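Local coordinates for protein gamma-resorcylate decarboxylase (Polaromonas, PDB 4QRO) that probably catalyses the manganese-dependent, non-oxidative decarboxylation of gamma-resorcylate (2,6-dihydroxybenzoate) to resorcinol, as a member of the amidohydrolase superfamily, at residues Pro102-Pro106 against Ser131-Arg135; Leu113-Lys118 against Thr153-Val159; Leu140-Met144 against His196-Leu200; Tyr147-Trp151 against Ser203-Tyr209. One frame throughout, in Å; residues are numbered along the deposited sequence.

Interaction 1. Residues Pro102-Pro106 against Ser131-Arg135; sequences PMQDP and SQDNR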
loop_
_atom_site.group_PDB
_atom_site.type_symbol
_atom_site.label_atom_id
_atom_site.label_comp_id
_atom_site.label_asym_id
_atom_site.label_seq_id
_atom_site.Cartn_x
_atom_site.Cartn_y
_atom_site.Cartn_z
ATOM N N PRO A 102 -12.179 21.382 -11.996
ATOM C CA PRO A 102 -11.665 20.959 -13.276
ATOM C C PRO A 102 -10.158 21.080 -13.269
ATOM O O PRO A 102 -9.611 22.046 -13.789
ATOM C CB PRO A 102 -12.313 21.963 -14.250
ATOM C CG PRO A 102 -12.417 23.221 -13.452
ATOM C CD PRO A 102 -12.738 22.756 -12.057
ATOM N N MET A 103 -9.494 20.092 -12.666
ATOM C CA MET A 103 -8.053 20.147 -12.454
ATOM C C MET A 103 -7.263 19.994 -13.757
ATOM O O MET A 103 -6.047 20.189 -13.787
ATOM C CB MET A 103 -7.642 19.093 -11.439
ATOM C CG MET A 103 -8.249 19.320 -10.064
ATOM S SD MET A 103 -7.618 20.730 -9.155
ATOM C CE MET A 103 -5.875 20.318 -8.996
ATOM N N GLN A 104 -7.966 19.660 -14.833
ATOM C CA GLN A 104 -7.418 19.726 -16.187
ATOM C C GLN A 104 -6.700 21.050 -16.458
ATOM O O GLN A 104 -5.667 21.093 -17.109
ATOM C CB GLN A 104 -8.552 19.538 -17.213
ATOM C CG GLN A 104 -9.065 18.091 -17.297
ATOM C CD GLN A 104 -10.087 17.691 -16.223
ATOM O OE1 GLN A 104 -10.516 18.510 -15.408
ATOM N NE2 GLN A 104 -10.480 16.424 -16.231
ATOM N N ASP A 105 -7.259 22.130 -15.942
ATOM C CA ASP A 105 -6.732 23.450 -16.177
ATOM C C ASP A 105 -6.476 24.120 -14.821
ATOM O O ASP A 105 -7.419 24.371 -14.085
ATOM C CB ASP A 105 -7.754 24.195 -17.015
ATOM C CG ASP A 105 -7.264 25.550 -17.518
ATOM O OD1 ASP A 105 -6.717 26.327 -16.722
ATOM O OD2 ASP A 105 -7.479 25.863 -18.709
ATOM N N PRO A 106 -5.198 24.374 -14.468
ATOM C CA PRO A 106 -4.910 24.959 -13.157
ATOM C C PRO A 106 -5.629 26.288 -12.883
ATOM O O PRO A 106 -6.094 26.511 -11.769
ATOM C CB PRO A 106 -3.401 25.179 -13.208
ATOM C CG PRO A 106 -2.914 24.070 -14.059
ATOM C CD PRO A 106 -3.953 23.941 -15.138
ATOM N N SER A 131 -6.039 13.719 -13.263
ATOM C CA SER A 131 -6.959 14.139 -14.315
ATOM C C SER A 131 -6.538 13.651 -15.702
ATOM O O SER A 131 -5.341 13.496 -16.016
ATOM C CB SER A 131 -7.069 15.661 -14.332
ATOM O OG SER A 131 -7.663 16.117 -13.159
ATOM N N GLN A 132 -7.549 13.419 -16.517
ATOM C CA GLN A 132 -7.393 13.150 -17.935
ATOM C C GLN A 132 -7.657 14.470 -18.652
ATOM O O GLN A 132 -8.651 15.125 -18.374
ATOM C CB GLN A 132 -8.392 12.089 -18.384
ATOM C CG GLN A 132 -8.119 10.687 -17.830
ATOM C CD GLN A 132 -9.249 9.713 -18.121
ATOM O OE1 GLN A 132 -10.206 9.639 -17.384
ATOM N NE2 GLN A 132 -9.137 8.969 -19.217
ATOM N N ASP A 133 -6.757 14.857 -19.548
ATOM C CA ASP A 133 -6.930 16.050 -20.381
ATOM C C ASP A 133 -6.462 15.641 -21.757
ATOM O O ASP A 133 -5.347 15.111 -21.912
ATOM C CB ASP A 133 -6.104 17.235 -19.846
ATOM C CG ASP A 133 -6.349 18.558 -20.626
ATOM O OD1 ASP A 133 -6.491 18.607 -21.884
ATOM O OD2 ASP A 133 -6.377 19.592 -19.950
ATOM N N ASN A 134 -7.338 15.831 -22.746
ATOM C CA ASN A 134 -7.004 15.534 -24.153
ATOM C C ASN A 134 -5.715 16.174 -24.633
ATOM O O ASN A 134 -5.051 15.631 -25.503
ATOM C CB ASN A 134 -8.179 15.940 -25.098
ATOM C CG ASN A 134 -9.328 14.952 -25.060
ATOM O OD1 ASN A 134 -9.118 13.747 -24.909
ATOM N ND2 ASN A 134 -10.547 15.450 -25.193
ATOM N N ARG A 135 -5.354 17.332 -24.063
ATOM C CA ARG A 135 -4.118 18.029 -24.432
ATOM C C ARG A 135 -2.836 17.358 -23.940
ATOM O O ARG A 135 -1.755 17.691 -24.398
ATOM C CB ARG A 135 -4.137 19.451 -23.892
ATOM C CG ARG A 135 -5.262 20.322 -24.476
ATOM C CD ARG A 135 -5.332 21.658 -23.759
ATOM N NE ARG A 135 -5.593 21.473 -22.329
ATOM C CZ ARG A 135 -5.642 22.449 -21.421
ATOM N NH1 ARG A 135 -5.459 23.715 -21.765
ATOM N NH2 ARG A 135 -5.893 22.158 -20.154
HETATM O O HOH W 1 -10.125 17.282 -13.038
#
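Met103 meets Ser131 through its first side-chain carbon: CB lies 3.4 Å from Ser131 OG, while the thioether bends off elsewhere. Its backbone also takes part, because one water accepts from Met103 N, donates to Gln104 OE1 at 2.7 Å and is hydrogen-bonded to Ser131 OG, bridging the two loops. Gln104 follows and carries most of the contact. Its chain folds at chi2 (82°), which turns the amide back along the 131-135 loop; NE2 then donates to Gln132 O at 3.1 Å, with an N-H...O angle of 154° and the acceptor close to the amide plane. The same NE2 is hydrogen-bonded to Val64 O, and with OE1 on the water the amide is fixed against flipping. Gln104 CB packs on Asp133 OD2 at 3.5 Å. That carboxylate belongs to an Asx turn, OD1 accepting from Arg135 N, and Arg135 grips it side-on, with NE on OD1 and NH2 on OD2 at 2.6 Å. The clamp holds the guanidinium with its edge toward the Gln104 carbonyl; Arg135 NH2 lies 3.2 Å from Gln104 O. Asp105 comes last; its OD2 is 4.2 Å from Arg135 NH1, an attraction longer than a salt bridge, and its OD1 caps the start of helix 106-118. The 102-106 loop leads from strand 95-97 into that helix, and the 131-135 loop follows strand 125-128. Helix 70-90 packs against Gln104 and Arg135 through Ser70, and Tyr142 hydrogen-bonds Ser131 OG.

Interaction 2. Residues Leu113-Lys118 against Thr153-Val159; sequences LERCVK and TVQALDV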
loop_
_atom_site.group_PDB
_atom_site.type_symbol
_atom_site.label_atom_id
_atom_site.label_comp_id
_atom_site.label_asym_id
_atom_site.label_seq_id
_atom_site.Cartn_x
_atom_site.Cartn_y
_atom_site.Cartn_z
ATOM N N LEU A 113 -12.541 27.094 -7.402
ATOM C CA LEU A 113 -12.392 26.944 -5.970
ATOM C C LEU A 113 -12.660 28.273 -5.262
ATOM O O LEU A 113 -13.327 28.306 -4.234
ATOM C CB LEU A 113 -11.016 26.405 -5.589
ATOM C CG LEU A 113 -10.883 26.137 -4.070
ATOM C CD1 LEU A 113 -11.850 25.059 -3.583
ATOM C CD2 LEU A 113 -9.451 25.769 -3.741
ATOM N N GLU A 114 -12.146 29.366 -5.814
ATOM C CA GLU A 114 -12.454 30.687 -5.261
ATOM C C GLU A 114 -13.965 30.934 -5.241
ATOM O O GLU A 114 -14.486 31.314 -4.207
ATOM C CB GLU A 114 -11.725 31.796 -6.017
ATOM C CG GLU A 114 -10.224 31.818 -5.752
ATOM C CD GLU A 114 -9.555 33.050 -6.320
ATOM O OE1 GLU A 114 -9.235 33.042 -7.529
ATOM O OE2 GLU A 114 -9.350 34.017 -5.551
ATOM N N ARG A 115 -14.651 30.641 -6.343
ATOM C CA ARG A 115 -16.112 30.818 -6.438
ATOM C C ARG A 115 -16.851 29.937 -5.433
ATOM O O ARG A 115 -17.753 30.409 -4.740
ATOM C CB ARG A 115 -16.632 30.548 -7.854
ATOM C CG ARG A 115 -18.088 30.969 -8.065
ATOM C CD ARG A 115 -18.599 30.666 -9.475
ATOM N NE ARG A 115 -18.858 29.237 -9.642
ATOM C CZ ARG A 115 -20.019 28.609 -9.433
ATOM N NH1 ARG A 115 -21.118 29.265 -9.073
ATOM N NH2 ARG A 115 -20.083 27.286 -9.598
ATOM N N CYS A 116 -16.460 28.665 -5.338
ATOM C CA CYS A 116 -17.090 27.762 -4.381
ATOM C C CYS A 116 -16.938 28.207 -2.924
ATOM O O CYS A 116 -17.896 28.109 -2.159
ATOM C CB CYS A 116 -16.558 26.338 -4.565
ATOM S SG CYS A 116 -17.217 25.503 -6.020
ATOM N N VAL A 117 -15.754 28.684 -2.540
ATOM C CA VAL A 117 -15.492 29.093 -1.148
ATOM C C VAL A 117 -16.142 30.459 -0.840
ATOM O O VAL A 117 -16.805 30.607 0.177
ATOM C CB VAL A 117 -13.967 29.140 -0.803
ATOM C CG1 VAL A 117 -13.745 29.643 0.622
ATOM C CG2 VAL A 117 -13.308 27.769 -0.943
ATOM N N LYS A 118 -15.948 31.434 -1.726
ATOM C CA LYS A 118 -16.332 32.831 -1.461
ATOM C C LYS A 118 -17.801 33.093 -1.753
ATOM O O LYS A 118 -18.436 33.882 -1.058
ATOM C CB LYS A 118 -15.474 33.803 -2.287
ATOM C CG LYS A 118 -14.020 33.975 -1.837
ATOM C CD LYS A 118 -13.209 34.656 -2.947
ATOM C CE LYS A 118 -12.186 35.668 -2.445
ATOM N NZ LYS A 118 -11.036 35.036 -1.746
ATOM N N THR A 153 -3.256 29.235 -4.287
ATOM C CA THR A 153 -4.648 29.658 -4.104
ATOM C C THR A 153 -5.326 28.846 -2.979
ATOM O O THR A 153 -5.984 29.416 -2.115
ATOM C CB THR A 153 -5.443 29.583 -5.440
ATOM O OG1 THR A 153 -4.873 30.503 -6.382
ATOM C CG2 THR A 153 -6.880 29.937 -5.250
ATOM N N VAL A 154 -5.129 27.530 -2.976
ATOM C CA VAL A 154 -5.661 26.674 -1.910
ATOM C C VAL A 154 -5.178 27.172 -0.550
ATOM O O VAL A 154 -5.995 27.349 0.352
ATOM C CB VAL A 154 -5.272 25.164 -2.077
ATOM C CG1 VAL A 154 -5.754 24.355 -0.884
ATOM C CG2 VAL A 154 -5.844 24.559 -3.360
ATOM N N GLN A 155 -3.871 27.426 -0.412
ATOM C CA GLN A 155 -3.316 27.899 0.872
ATOM C C GLN A 155 -3.840 29.293 1.253
ATOM O O GLN A 155 -4.146 29.543 2.416
ATOM C CB GLN A 155 -1.788 27.918 0.845
ATOM C CG GLN A 155 -1.154 28.210 2.195
ATOM C CD GLN A 155 0.342 28.463 2.106
ATOM O OE1 GLN A 155 1.140 27.695 2.647
ATOM N NE2 GLN A 155 0.732 29.528 1.405
ATOM N N ALA A 156 -3.972 30.183 0.271
ATOM C CA ALA A 156 -4.505 31.534 0.540
ATOM C C ALA A 156 -5.954 31.490 1.031
ATOM O O ALA A 156 -6.316 32.195 1.967
ATOM C CB ALA A 156 -4.389 32.408 -0.701
ATOM N N LEU A 157 -6.774 30.640 0.412
ATOM C CA LEU A 157 -8.155 30.413 0.856
ATOM C C LEU A 157 -8.201 29.694 2.197
ATOM O O LEU A 157 -9.192 29.806 2.930
ATOM C CB LEU A 157 -8.941 29.607 -0.197
ATOM C CG LEU A 157 -9.174 30.328 -1.518
ATOM C CD1 LEU A 157 -9.709 29.366 -2.568
ATOM C CD2 LEU A 157 -10.118 31.519 -1.310
ATOM N N ASP A 158 -7.133 28.948 2.501
ATOM C CA ASP A 158 -7.019 28.186 3.742
ATOM C C ASP A 158 -8.169 27.185 3.925
ATOM O O ASP A 158 -8.806 27.116 4.986
ATOM C CB ASP A 158 -6.897 29.122 4.959
ATOM C CG ASP A 158 -6.497 28.379 6.235
ATOM O OD1 ASP A 158 -5.834 27.317 6.152
ATOM O OD2 ASP A 158 -6.858 28.852 7.328
ATOM N N VAL A 159 -8.406 26.400 2.876
ATOM C CA VAL A 159 -9.342 25.293 2.905
ATOM C C VAL A 159 -8.611 23.988 2.509
ATOM O O VAL A 159 -7.664 24.021 1.710
ATOM C CB VAL A 159 -10.555 25.496 1.978
ATOM C CG1 VAL A 159 -11.392 26.690 2.421
ATOM C CG2 VAL A 159 -10.130 25.609 0.514
#
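Leu157 is the centre of the apolar packing, a knob in a hole formed by Leu113, Glu114, Val117 and Lys118. Its CD1 branch does most of the touching, reaching 3.7 Å from Leu113 CG, and the two leucine side chains lie alongside one another, pointing opposite ways. Leu113 holds CG anti to its own nitrogen (chi1 -176°), which carries CD2 across to Val154 CG2 at 3.8 Å, the two side chains meeting at about a right angle. One turn on, Val117 and Val159 point at each other tip to tip, with CG2 of Val117 4.0 Å from CG1 of Val159.

The mixed contacts lie along the more exposed margin. Glu114 and Thr153 use their carbon parts, Glu114 CG packing crosswise on Thr153 CG2 at 3.9 Å. Lys118 bends at chi3 and chi4, and its terminal nitrogen NZ rests near a methyl, 3.7 Å from Leu157 CD2. Polar bonding between the segments is absent.

Past the knob, Asp158 takes positive phi (57°) and ends the helix, turning Val159 back toward Val117. The local axes run 10.9 Å apart at 13°, nearly parallel, as expected for successive outer helices of the beta/alpha barrel of the amidohydrolases.

Interaction 3. Residues Leu140-Met144 against His196-Leu200; sequences LYYDM and HALRL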
loop_
_atom_site.group_PDB
_atom_site.type_symbol
_atom_site.label_atom_id
_atom_site.label_comp_id
_atom_site.label_asym_id
_atom_site.label_seq_id
_atom_site.Cartn_x
_atom_site.Cartn_y
_atom_site.Cartn_z
ATOM N N LEU A 140 -2.459 13.662 -15.477
ATOM C CA LEU A 140 -2.057 14.845 -14.807
ATOM C C LEU A 140 -2.102 14.627 -13.288
ATOM O O LEU A 140 -3.167 14.371 -12.725
ATOM C CB LEU A 140 -2.999 15.956 -15.233
ATOM C CG LEU A 140 -2.922 16.338 -16.720
ATOM C CD1 LEU A 140 -4.024 17.347 -16.978
ATOM C CD2 LEU A 140 -1.584 16.963 -17.108
ATOM N N TYR A 141 -0.929 14.668 -12.672
ATOM C CA TYR A 141 -0.768 14.635 -11.237
ATOM C C TYR A 141 -0.433 16.021 -10.716
ATOM O O TYR A 141 0.292 16.785 -11.337
ATOM C CB TYR A 141 0.341 13.639 -10.861
ATOM C CG TYR A 141 -0.061 12.207 -11.117
ATOM C CD1 TYR A 141 0.085 11.619 -12.381
ATOM C CD2 TYR A 141 -0.630 11.446 -10.102
ATOM C CE1 TYR A 141 -0.328 10.300 -12.608
ATOM C CE2 TYR A 141 -1.049 10.149 -10.319
ATOM C CZ TYR A 141 -0.888 9.574 -11.562
ATOM O OH TYR A 141 -1.292 8.265 -11.734
ATOM N N TYR A 142 -0.824 16.282 -9.475
ATOM C CA TYR A 142 -0.858 17.663 -8.960
ATOM C C TYR A 142 0.449 18.107 -8.284
ATOM O O TYR A 142 0.515 19.192 -7.756
ATOM C CB TYR A 142 -2.120 17.878 -8.109
ATOM C CG TYR A 142 -3.348 17.317 -8.804
ATOM C CD1 TYR A 142 -3.601 17.606 -10.149
ATOM C CD2 TYR A 142 -4.258 16.499 -8.130
ATOM C CE1 TYR A 142 -4.711 17.090 -10.806
ATOM C CE2 TYR A 142 -5.372 15.971 -8.781
ATOM C CZ TYR A 142 -5.597 16.276 -10.130
ATOM O OH TYR A 142 -6.691 15.759 -10.798
ATOM N N ASP A 143 1.492 17.273 -8.358
ATOM C CA ASP A 143 2.853 17.696 -8.053
ATOM C C ASP A 143 3.479 18.453 -9.210
ATOM O O ASP A 143 4.432 19.193 -8.992
ATOM C CB ASP A 143 3.758 16.507 -7.713
ATOM C CG ASP A 143 3.795 15.479 -8.828
ATOM O OD1 ASP A 143 2.750 14.862 -9.083
ATOM O OD2 ASP A 143 4.859 15.286 -9.442
ATOM N N MET A 144 2.965 18.259 -10.427
ATOM C CA MET A 144 3.574 18.858 -11.636
ATOM C C MET A 144 3.565 20.386 -11.511
ATOM O O MET A 144 2.650 20.951 -10.923
ATOM C CB MET A 144 2.855 18.409 -12.915
ATOM C CG MET A 144 2.918 16.907 -13.203
ATOM S SD MET A 144 1.652 16.406 -14.428
ATOM C CE MET A 144 2.172 14.752 -14.876
ATOM N N HIS A 196 0.082 9.100 -5.395
ATOM C CA HIS A 196 -0.179 10.502 -5.698
ATOM C C HIS A 196 0.194 11.392 -4.496
ATOM O O HIS A 196 0.866 12.439 -4.654
ATOM C CB HIS A 196 -1.626 10.660 -6.091
ATOM C CG HIS A 196 -1.922 11.905 -6.868
ATOM N ND1 HIS A 196 -2.970 11.973 -7.770
ATOM C CD2 HIS A 196 -1.303 13.109 -6.914
ATOM C CE1 HIS A 196 -2.987 13.176 -8.322
ATOM N NE2 HIS A 196 -1.992 13.883 -7.811
ATOM N N ALA A 197 -0.207 10.972 -3.293
ATOM C CA ALA A 197 0.080 11.755 -2.070
ATOM C C ALA A 197 1.587 11.847 -1.848
ATOM O O ALA A 197 2.107 12.909 -1.514
ATOM C CB ALA A 197 -0.601 11.141 -0.870
ATOM N N LEU A 198 2.291 10.734 -2.054
ATOM C CA LEU A 198 3.753 10.735 -1.941
ATOM C C LEU A 198 4.446 11.596 -2.981
ATOM O O LEU A 198 5.450 12.230 -2.679
ATOM C CB LEU A 198 4.299 9.307 -1.997
ATOM C CG LEU A 198 4.030 8.424 -0.776
ATOM C CD1 LEU A 198 4.386 6.960 -1.045
ATOM C CD2 LEU A 198 4.776 8.953 0.453
ATOM N N ARG A 199 3.931 11.611 -4.207
ATOM C CA ARG A 199 4.404 12.541 -5.229
ATOM C C ARG A 199 4.294 13.994 -4.746
ATOM O O ARG A 199 5.254 14.754 -4.879
ATOM C CB ARG A 199 3.681 12.343 -6.563
ATOM C CG ARG A 199 4.016 11.034 -7.264
ATOM C CD ARG A 199 3.223 10.842 -8.558
ATOM N NE ARG A 199 3.338 11.980 -9.486
ATOM C CZ ARG A 199 3.661 11.886 -10.781
ATOM N NH1 ARG A 199 3.898 10.696 -11.362
ATOM N NH2 ARG A 199 3.732 12.990 -11.518
ATOM N N LEU A 200 3.174 14.361 -4.133
ATOM C CA LEU A 200 3.034 15.740 -3.604
ATOM C C LEU A 200 4.100 16.033 -2.529
ATOM O O LEU A 200 4.752 17.070 -2.553
ATOM C CB LEU A 200 1.645 15.960 -3.016
ATOM C CG LEU A 200 0.410 15.851 -3.915
ATOM C CD1 LEU A 200 -0.848 16.117 -3.102
ATOM C CD2 LEU A 200 0.527 16.836 -5.080
#
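Tyr141 lies between two groups of helix 188-202. It turns an edge to His196, with CD2 3.3 Å above the middle of the imidazole and the planes 63° apart, and lays a face under the guanidinium of Arg199, whose plane is gently inclined to the ring and whose CZ is 4.3 Å from the ring centroid, off-centre. This is the dense part of the contact. His196 is also held at its rim: NE2 accepts from Tyr142 N at 3.1 Å, nearly straight at 170°, which indicates that NE2 carries no proton in this bond. The Tyr142 ring stands obliquely beside the imidazole and completes an aromatic cluster. Farther along the helix, Leu200 CD2 presses on the backbone, 3.4 Å from Asp143 N.

In this amidohydrolase barrel the contact pins the long loop after strand 125-128 to the flank of helix 188-202, close to the subunit interface. Asp143, with CG between its backbone N and C (chi1 57°), directs its carboxylate at Arg199. NE and NH2 approach side-on and share OD1, NE at 3.0 Å from above the carboxylate plane and NH2 on the syn lone pair, while OD2 receives a weak bond from NH2. His179 of the second subunit bonds Asp143 OD2, and Ile175 O of that chain takes Arg199 NH1, so both members of this intrachain ion pair also bond to the second subunit.

Looser packing is found at Met144, the partly exposed member of the set, whose CE only grazes Arg199 NH2 at 4.1 Å; its SD instead receives a weak bond from Tyr141 N.

Interaction 4. Residues Tyr147-Trp151 against Ser203-Tyr209; sequences YWPFW and SGLFDKY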
loop_
_atom_site.group_PDB
_atom_site.type_symbol
_atom_site.label_atom_id
_atom_site.label_comp_id
_atom_site.label_asym_id
_atom_site.label_seq_id
_atom_site.Cartn_x
_atom_site.Cartn_y
_atom_site.Cartn_z
ATOM N N TYR A 147 0.678 23.133 -11.460
ATOM C CA TYR A 147 -0.270 23.195 -10.329
ATOM C C TYR A 147 0.152 24.115 -9.186
ATOM O O TYR A 147 -0.668 24.436 -8.328
ATOM C CB TYR A 147 -0.640 21.775 -9.806
ATOM C CG TYR A 147 -1.467 21.090 -10.834
ATOM C CD1 TYR A 147 -2.807 21.444 -11.027
ATOM C CD2 TYR A 147 -0.888 20.200 -11.736
ATOM C CE1 TYR A 147 -3.551 20.877 -12.061
ATOM C CE2 TYR A 147 -1.628 19.625 -12.756
ATOM C CZ TYR A 147 -2.961 19.967 -12.917
ATOM O OH TYR A 147 -3.685 19.396 -13.954
ATOM N N TRP A 148 1.398 24.577 -9.180
ATOM C CA TRP A 148 1.914 25.280 -7.998
ATOM C C TRP A 148 1.162 26.605 -7.734
ATOM O O TRP A 148 0.879 26.928 -6.590
ATOM C CB TRP A 148 3.445 25.425 -8.065
ATOM C CG TRP A 148 4.118 24.095 -7.724
ATOM C CD1 TRP A 148 3.784 22.871 -8.217
ATOM C CD2 TRP A 148 5.217 23.879 -6.823
ATOM N NE1 TRP A 148 4.606 21.902 -7.694
ATOM C CE2 TRP A 148 5.500 22.492 -6.837
ATOM C CE3 TRP A 148 5.995 24.722 -6.008
ATOM C CZ2 TRP A 148 6.532 21.919 -6.072
ATOM C CZ3 TRP A 148 7.031 24.158 -5.249
ATOM C CH2 TRP A 148 7.275 22.759 -5.278
ATOM N N PRO A 149 0.786 27.342 -8.794
ATOM C CA PRO A 149 -0.104 28.504 -8.571
ATOM C C PRO A 149 -1.510 28.138 -8.068
ATOM O O PRO A 149 -2.116 28.904 -7.328
ATOM C CB PRO A 149 -0.178 29.171 -9.960
ATOM C CG PRO A 149 1.056 28.709 -10.677
ATOM C CD PRO A 149 1.337 27.320 -10.164
ATOM N N PHE A 150 -2.042 26.991 -8.477
ATOM C CA PHE A 150 -3.304 26.513 -7.932
ATOM C C PHE A 150 -3.168 26.263 -6.420
ATOM O O PHE A 150 -4.032 26.683 -5.641
ATOM C CB PHE A 150 -3.814 25.240 -8.655
ATOM C CG PHE A 150 -4.856 24.483 -7.875
ATOM C CD1 PHE A 150 -6.191 24.828 -7.957
ATOM C CD2 PHE A 150 -4.494 23.423 -7.049
ATOM C CE1 PHE A 150 -7.160 24.145 -7.226
ATOM C CE2 PHE A 150 -5.454 22.751 -6.298
ATOM C CZ PHE A 150 -6.785 23.112 -6.380
ATOM N N TRP A 151 -2.090 25.588 -6.013
ATOM C CA TRP A 151 -1.846 25.315 -4.583
ATOM C C TRP A 151 -1.671 26.603 -3.787
ATOM O O TRP A 151 -2.071 26.699 -2.630
ATOM C CB TRP A 151 -0.632 24.387 -4.422
ATOM C CG TRP A 151 -0.915 22.966 -4.914
ATOM C CD1 TRP A 151 -0.306 22.305 -5.954
ATOM C CD2 TRP A 151 -1.873 22.037 -4.364
ATOM N NE1 TRP A 151 -0.856 21.045 -6.105
ATOM C CE2 TRP A 151 -1.794 20.849 -5.128
ATOM C CE3 TRP A 151 -2.776 22.096 -3.296
ATOM C CZ2 TRP A 151 -2.594 19.727 -4.857
ATOM C CZ3 TRP A 151 -3.579 20.984 -3.027
ATOM C CH2 TRP A 151 -3.485 19.820 -3.806
ATOM N N SER A 203 7.746 16.311 -3.874
ATOM C CA SER A 203 7.972 17.365 -4.865
ATOM C C SER A 203 8.492 18.636 -4.267
ATOM O O SER A 203 8.952 19.503 -5.003
ATOM C CB SER A 203 6.696 17.679 -5.622
ATOM O OG SER A 203 5.736 18.226 -4.727
ATOM N N GLY A 204 8.387 18.776 -2.946
ATOM C CA GLY A 204 8.737 20.030 -2.281
ATOM C C GLY A 204 7.587 21.016 -2.215
ATOM O O GLY A 204 7.747 22.164 -1.771
ATOM N N LEU A 205 6.404 20.584 -2.621
ATOM C CA LEU A 205 5.214 21.455 -2.549
ATOM C C LEU A 205 4.997 22.051 -1.160
ATOM O O LEU A 205 4.597 23.211 -1.012
ATOM C CB LEU A 205 3.974 20.647 -2.934
ATOM C CG LEU A 205 2.681 21.429 -3.025
ATOM C CD1 LEU A 205 2.774 22.406 -4.201
ATOM C CD2 LEU A 205 1.516 20.466 -3.233
ATOM N N PHE A 206 5.236 21.249 -0.136
ATOM C CA PHE A 206 4.943 21.673 1.231
ATOM C C PHE A 206 6.062 22.483 1.882
ATOM O O PHE A 206 5.856 23.029 2.968
ATOM C CB PHE A 206 4.527 20.470 2.095
ATOM C CG PHE A 206 3.369 19.708 1.523
ATOM C CD1 PHE A 206 2.094 20.262 1.499
ATOM C CD2 PHE A 206 3.549 18.445 0.979
ATOM C CE1 PHE A 206 1.037 19.577 0.926
ATOM C CE2 PHE A 206 2.494 17.752 0.418
ATOM C CZ PHE A 206 1.234 18.311 0.395
ATOM N N ASP A 207 7.228 22.549 1.232
ATOM C CA ASP A 207 8.283 23.521 1.590
ATOM C C ASP A 207 7.831 24.918 1.149
ATOM O O ASP A 207 7.989 25.906 1.865
ATOM C CB ASP A 207 9.590 23.182 0.882
ATOM C CG ASP A 207 10.208 21.889 1.370
ATOM O OD1 ASP A 207 9.988 21.533 2.543
ATOM O OD2 ASP A 207 10.936 21.254 0.580
ATOM N N LYS A 208 7.254 24.991 -0.038
ATOM C CA LYS A 208 6.788 26.275 -0.600
ATOM C C LYS A 208 5.460 26.768 0.010
ATOM O O LYS A 208 5.283 27.966 0.256
ATOM C CB LYS A 208 6.633 26.096 -2.111
ATOM C CG LYS A 208 6.118 27.326 -2.854
ATOM C CD LYS A 208 7.078 28.494 -2.724
ATOM C CE LYS A 208 6.544 29.719 -3.443
ATOM N NZ LYS A 208 7.306 30.927 -3.036
ATOM N N TYR A 209 4.508 25.851 0.209
ATOM C CA TYR A 209 3.198 26.186 0.776
ATOM C C TYR A 209 2.986 25.333 2.035
ATOM O O TYR A 209 2.207 24.384 2.030
ATOM C CB TYR A 209 2.079 25.954 -0.252
ATOM C CG TYR A 209 2.367 26.619 -1.556
ATOM C CD1 TYR A 209 2.468 28.022 -1.648
ATOM C CD2 TYR A 209 2.558 25.872 -2.700
ATOM C CE1 TYR A 209 2.764 28.635 -2.860
ATOM C CE2 TYR A 209 2.855 26.471 -3.909
ATOM C CZ TYR A 209 2.958 27.847 -3.989
ATOM O OH TYR A 209 3.244 28.402 -5.202
#
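Trp148 lays its indole along the 203-209 turn. CB is 4.1 Å from Tyr209 OH. With CG anti to the carbonyl carbon (chi1 -76°), the ring swings over Leu205, whose CD1 stands under the five-membered ring, 3.8 Å from its centroid and 10° off the normal, a CH-pi contact. At the far end of the indole, CZ3 packs on Lys208 CB at 3.7 Å, CH2 touches Gly204 C at 3.5 Å, and CZ2 has Ser203 O at its edge, near the ring plane. NE1 is engaged outside the turn, on Asp143 O.

Leu205 serves a second tryptophan as well: its other methyl, CD2, sits 3.6 Å from the centroid of the Trp151 five-membered ring, 4° off the normal. One leucine fork therefore packs on two indole faces, and Phe150 covers the opposite face of Trp151. Tyr209 packs beside both tryptophans, CE2 4.2 Å from Trp148 CE3 and CD2 3.9 Å from Trp151 CB.

The turn itself is shaped by Ser203, whose OG accepts from Leu205 N in an ST turn and is itself hydrogen-bonded to Leu200 O, and by Gly204, which has positive phi and precedes the short helix. Such aromatic and aliphatic packing between helix 148-157 and helix 205-208, on the outer layer of the fold, is consistent with neighbouring helices of an amidohydrolase beta/alpha barrel.

Along the chain, interaction 1 closes before interactions 3 and 4 open, whereas interaction 2 alternates with each of the others, and 3 and 4 alternate as well. Interactions 3 and 4 are the nearest pair, with centres about 10 Å apart: helix 188-202 is followed directly by helix 205-208, and the carbonyls of Tyr142 and Asp143 bond the indole nitrogens of Trp151 and Trp148. Interaction 1 joins them through Ser131 to Tyr142 and Met103 O to Tyr147 OH. Helix 148-157 serves both 4 and 2, whose centres lie about 15 Å apart. Interactions 1 and 3 tie down the loop after strand 125-128, 3 also meeting the second subunit; 2 and 4 pack helix 148-157 against its neighbours.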